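Local atomic coordinates of ESX-5 secretion-associated protein EspG5 (Mycobacterium marinum, PDB entry 6VJ5), a protein that acts as a specific cytoplasmic chaperone for cognate PE/PPE proteins, preventing aggregation of their dimers, and is required for secretion of LipY and PE31/PPE18. Residues Val29-Pro37 with Ser108-Val119. Numbering follows the deposited sequence.
Sequences VAPELRCRP and SRDIPDNEFRVV
Arg34 reaches across the loop 108-114, its aliphatic part running along the backbone O of Arg109. CB lies near that oxygen; CG, anti to the backbone N (chi1 -163°), sits over the centre of the Arg109 guanidinium, with Arg34 CG 3.8 Å from Arg109 CZ. Arg34 CD lies 3.4 Å from Asp110 O, with the CG2 methyl of Ile111 close by on the same side, an apolar neighbour for the aliphatic part of the arginine. The bend at chi3 then turns the head: NE donates to a water that also donates to Pro31 O, and Arg34 NH1 gives an in-plane hydrogen bond to Asp110 O (3.0 Å) and is also hydrogen-bonded to Gly97 O. Arg34 NH2 ends 3.9 Å from Arg117 NH2. Glu115, salt-bridged through OE1 to Arg117 NE, probably tempers these like charges.

Arginine also serves on the other side. Arg109 bonds through NH1 to Cys35 O (2.9 Å) from above the carbonyl plane, and the same NH1 forms a salt bridge to an acidic side chain of the bound partner protein. Arg117 NH1 meets a lone pair of Glu32 O at 2.6 Å, within both planes. Farther along the strand, small, branched Val119 places CG1 3.9 Å from Ala30 CB, and its CG2 meets Leu33 CG.

The short 3-10 turn 31-33 is thus packed across the face of the central antiparallel sheet of the EspG fold, beside a surface that contacts another protein.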
loop_
_atom_site.group_PDB
_atom_site.type_symbol
_atom_site.label_atom_id
_atom_site.label_comp_id
_atom_site.label_asym_id
_atom_site.label_seq_id
_atom_site.Cartn_x
_atom_site.Cartn_y
_atom_site.Cartn_z
ATOM N N VAL C 29 1.489 -7.402 12.229
ATOM C CA VAL C 29 1.240 -8.323 13.330
ATOM C C VAL C 29 0.646 -9.579 12.709
ATOM O O VAL C 29 0.707 -9.765 11.488
ATOM C CB VAL C 29 0.312 -7.714 14.391
ATOM C CG1 VAL C 29 1.031 -6.581 15.106
ATOM C CG2 VAL C 29 -0.974 -7.228 13.757
ATOM N N ALA C 30 0.056 -10.438 13.529
ATOM C CA ALA C 30 -0.580 -11.638 13.013
ATOM C C ALA C 30 -1.578 -11.265 11.916
ATOM O O ALA C 30 -2.377 -10.335 12.105
ATOM C CB ALA C 30 -1.292 -12.392 14.134
ATOM N N PRO C 31 -1.558 -11.944 10.769
ATOM C CA PRO C 31 -2.562 -11.649 9.733
ATOM C C PRO C 31 -3.989 -11.874 10.199
ATOM O O PRO C 31 -4.909 -11.250 9.656
ATOM C CB PRO C 31 -2.185 -12.602 8.587
ATOM C CG PRO C 31 -1.404 -13.711 9.243
ATOM C CD PRO C 31 -0.690 -13.085 10.412
ATOM N N GLU C 32 -4.207 -12.739 11.194
ATOM C CA GLU C 32 -5.571 -13.051 11.612
ATOM C C GLU C 32 -6.275 -11.846 12.223
ATOM O O GLU C 32 -7.509 -11.773 12.192
ATOM C CB GLU C 32 -5.568 -14.209 12.609
ATOM C CG GLU C 32 -5.196 -15.551 12.007
ATOM C CD GLU C 32 -3.705 -15.755 11.907
ATOM O OE1 GLU C 32 -2.962 -14.821 12.260
ATOM O OE2 GLU C 32 -3.280 -16.848 11.480
ATOM N N LEU C 33 -5.526 -10.905 12.793
ATOM C CA LEU C 33 -6.125 -9.665 13.269
ATOM C C LEU C 33 -6.538 -8.750 12.129
ATOM O O LEU C 33 -7.277 -7.785 12.364
ATOM C CB LEU C 33 -5.145 -8.939 14.184
ATOM C CG LEU C 33 -4.823 -9.678 15.481
ATOM C CD1 LEU C 33 -3.515 -9.190 16.055
ATOM C CD2 LEU C 33 -5.962 -9.477 16.466
ATOM N N ARG C 34 -6.061 -9.026 10.914
ATOM C CA ARG C 34 -6.498 -8.334 9.707
ATOM C C ARG C 34 -6.488 -6.820 9.897
ATOM O O ARG C 34 -7.477 -6.125 9.647
ATOM C CB ARG C 34 -7.879 -8.833 9.286
ATOM C CG ARG C 34 -8.264 -8.492 7.865
ATOM C CD ARG C 34 -9.525 -9.230 7.453
ATOM N NE ARG C 34 -9.270 -10.599 7.008
ATOM C CZ ARG C 34 -10.198 -11.387 6.472
ATOM N NH1 ARG C 34 -11.433 -10.936 6.326
ATOM N NH2 ARG C 34 -9.897 -12.621 6.089
ATOM N N CYS C 35 -5.346 -6.299 10.329
ATOM C CA CYS C 35 -5.175 -4.857 10.414
ATOM C C CYS C 35 -4.538 -4.322 9.140
ATOM O O CYS C 35 -4.004 -5.071 8.318
ATOM C CB CYS C 35 -4.321 -4.494 11.623
ATOM S SG CYS C 35 -5.112 -4.902 13.183
ATOM N N ARG C 36 -4.617 -3.011 8.968
ATOM C CA ARG C 36 -3.934 -2.382 7.847
ATOM C C ARG C 36 -2.432 -2.527 8.058
ATOM O O ARG C 36 -1.947 -2.321 9.179
ATOM C CB ARG C 36 -4.315 -0.911 7.723
ATOM C CG ARG C 36 -4.807 -0.527 6.327
ATOM C CD ARG C 36 -4.895 0.986 6.165
ATOM N NE ARG C 36 -5.655 1.618 7.241
ATOM C CZ ARG C 36 -5.596 2.913 7.539
ATOM N NH1 ARG C 36 -6.320 3.400 8.537
ATOM N NH2 ARG C 36 -4.807 3.724 6.844
ATOM N N PRO C 37 -1.667 -2.917 7.043
ATOM C CA PRO C 37 -0.210 -2.900 7.193
ATOM C C PRO C 37 0.278 -1.467 7.320
ATOM O O PRO C 37 -0.327 -0.532 6.788
ATOM C CB PRO C 37 0.298 -3.563 5.908
ATOM C CG PRO C 37 -0.790 -3.335 4.908
ATOM C CD PRO C 37 -2.088 -3.305 5.682
ATOM N N SER C 108 -10.729 -5.453 2.003
ATOM C CA SER C 108 -11.490 -5.064 3.180
ATOM C C SER C 108 -10.846 -5.638 4.435
ATOM O O SER C 108 -10.413 -6.789 4.460
ATOM C CB SER C 108 -12.933 -5.556 3.058
ATOM O OG SER C 108 -13.698 -5.154 4.179
ATOM N N ARG C 109 -10.770 -4.824 5.476
ATOM C CA ARG C 109 -10.275 -5.297 6.760
ATOM C C ARG C 109 -11.398 -5.815 7.649
ATOM O O ARG C 109 -11.131 -6.234 8.780
ATOM C CB ARG C 109 -9.501 -4.178 7.461
ATOM C CG ARG C 109 -8.403 -3.542 6.592
ATOM C CD ARG C 109 -7.151 -4.414 6.506
ATOM N NE ARG C 109 -7.223 -5.444 5.470
ATOM C CZ ARG C 109 -6.308 -6.397 5.308
ATOM N NH1 ARG C 109 -5.257 -6.449 6.116
ATOM N NH2 ARG C 109 -6.442 -7.302 4.344
ATOM N N ASP C 110 -12.641 -5.811 7.165
ATOM C CA ASP C 110 -13.739 -6.355 7.947
ATOM C C ASP C 110 -13.554 -7.858 8.147
ATOM O O ASP C 110 -12.872 -8.540 7.373
ATOM C CB ASP C 110 -15.087 -6.122 7.263
ATOM C CG ASP C 110 -15.499 -4.667 7.240
ATOM O OD1 ASP C 110 -15.057 -3.887 8.114
ATOM O OD2 ASP C 110 -16.290 -4.315 6.339
ATOM N N ILE C 111 -14.186 -8.368 9.192
ATOM C CA ILE C 111 -14.305 -9.810 9.408
ATOM C C ILE C 111 -15.783 -10.128 9.542
ATOM O O ILE C 111 -16.609 -9.233 9.800
ATOM C CB ILE C 111 -13.501 -10.275 10.644
ATOM C CG1 ILE C 111 -13.932 -9.527 11.904
ATOM C CG2 ILE C 111 -12.009 -10.087 10.417
ATOM C CD1 ILE C 111 -13.232 -10.016 13.163
ATOM N N PRO C 112 -16.167 -11.395 9.364
ATOM C CA PRO C 112 -17.591 -11.746 9.453
ATOM C C PRO C 112 -18.151 -11.445 10.837
ATOM O O PRO C 112 -17.493 -11.665 11.855
ATOM C CB PRO C 112 -17.609 -13.250 9.150
ATOM C CG PRO C 112 -16.340 -13.496 8.370
ATOM C CD PRO C 112 -15.332 -12.544 8.968
ATOM N N ASP C 113 -19.392 -10.951 10.865
ATOM C CA ASP C 113 -20.011 -10.572 12.132
ATOM C C ASP C 113 -20.144 -11.747 13.094
ATOM O O ASP C 113 -20.303 -11.527 14.300
ATOM C CB ASP C 113 -21.396 -9.959 11.893
ATOM C CG ASP C 113 -21.335 -8.486 11.528
ATOM O OD1 ASP C 113 -20.328 -7.827 11.866
ATOM O OD2 ASP C 113 -22.295 -7.984 10.907
ATOM N N ASN C 114 -20.089 -12.980 12.597
ATOM C CA ASN C 114 -20.208 -14.161 13.441
ATOM C C ASN C 114 -18.859 -14.695 13.903
ATOM O O ASN C 114 -18.806 -15.786 14.485
ATOM C CB ASN C 114 -20.949 -15.275 12.693
ATOM C CG ASN C 114 -20.084 -15.935 11.632
ATOM O OD1 ASN C 114 -19.388 -15.258 10.878
ATOM N ND2 ASN C 114 -20.118 -17.261 11.576
ATOM N N GLU C 115 -17.772 -13.966 13.651
ATOM C CA GLU C 115 -16.421 -14.466 13.866
ATOM C C GLU C 115 -15.722 -13.658 14.952
ATOM O O GLU C 115 -15.898 -12.441 15.051
ATOM C CB GLU C 115 -15.610 -14.420 12.561
ATOM C CG GLU C 115 -14.654 -15.586 12.386
ATOM C CD GLU C 115 -13.958 -15.591 11.035
ATOM O OE1 GLU C 115 -12.741 -15.331 10.997
ATOM O OE2 GLU C 115 -14.623 -15.868 10.013
ATOM N N PHE C 116 -14.944 -14.364 15.766
ATOM C CA PHE C 116 -14.145 -13.807 16.850
ATOM C C PHE C 116 -12.745 -14.386 16.688
ATOM O O PHE C 116 -12.593 -15.597 16.497
ATOM C CB PHE C 116 -14.761 -14.161 18.210
ATOM C CG PHE C 116 -16.270 -14.041 18.242
ATOM C CD1 PHE C 116 -17.073 -15.106 17.853
ATOM C CD2 PHE C 116 -16.885 -12.866 18.656
ATOM C CE1 PHE C 116 -18.462 -15.002 17.876
ATOM C CE2 PHE C 116 -18.275 -12.758 18.683
ATOM C CZ PHE C 116 -19.062 -13.829 18.293
ATOM N N ARG C 117 -11.726 -13.532 16.736
ATOM C CA ARG C 117 -10.364 -13.937 16.394
ATOM C C ARG C 117 -9.437 -13.691 17.573
ATOM O O ARG C 117 -9.316 -12.556 18.047
ATOM C CB ARG C 117 -9.866 -13.187 15.157
ATOM C CG ARG C 117 -10.186 -13.891 13.841
ATOM C CD ARG C 117 -10.573 -12.915 12.728
ATOM N NE ARG C 117 -10.873 -13.637 11.493
ATOM C CZ ARG C 117 -10.002 -13.853 10.510
ATOM N NH1 ARG C 117 -8.761 -13.387 10.591
ATOM N NH2 ARG C 117 -10.379 -14.532 9.437
ATOM N N VAL C 118 -8.777 -14.755 18.028
ATOM C CA VAL C 118 -7.920 -14.733 19.209
ATOM C C VAL C 118 -6.505 -15.127 18.798
ATOM O O VAL C 118 -6.284 -16.238 18.297
ATOM C CB VAL C 118 -8.436 -15.680 20.306
ATOM C CG1 VAL C 118 -7.425 -15.771 21.439
ATOM C CG2 VAL C 118 -9.790 -15.237 20.819
ATOM N N VAL C 119 -5.545 -14.242 19.050
ATOM C CA VAL C 119 -4.132 -14.521 18.831
ATOM C C VAL C 119 -3.413 -14.461 20.173
ATOM O O VAL C 119 -3.566 -13.492 20.926
ATOM C CB VAL C 119 -3.505 -13.535 17.828
ATOM C CG1 VAL C 119 -2.031 -13.837 17.631
ATOM C CG2 VAL C 119 -4.241 -13.603 16.503
HETATM O O HOH W 1 -7.143 -12.691 7.791
#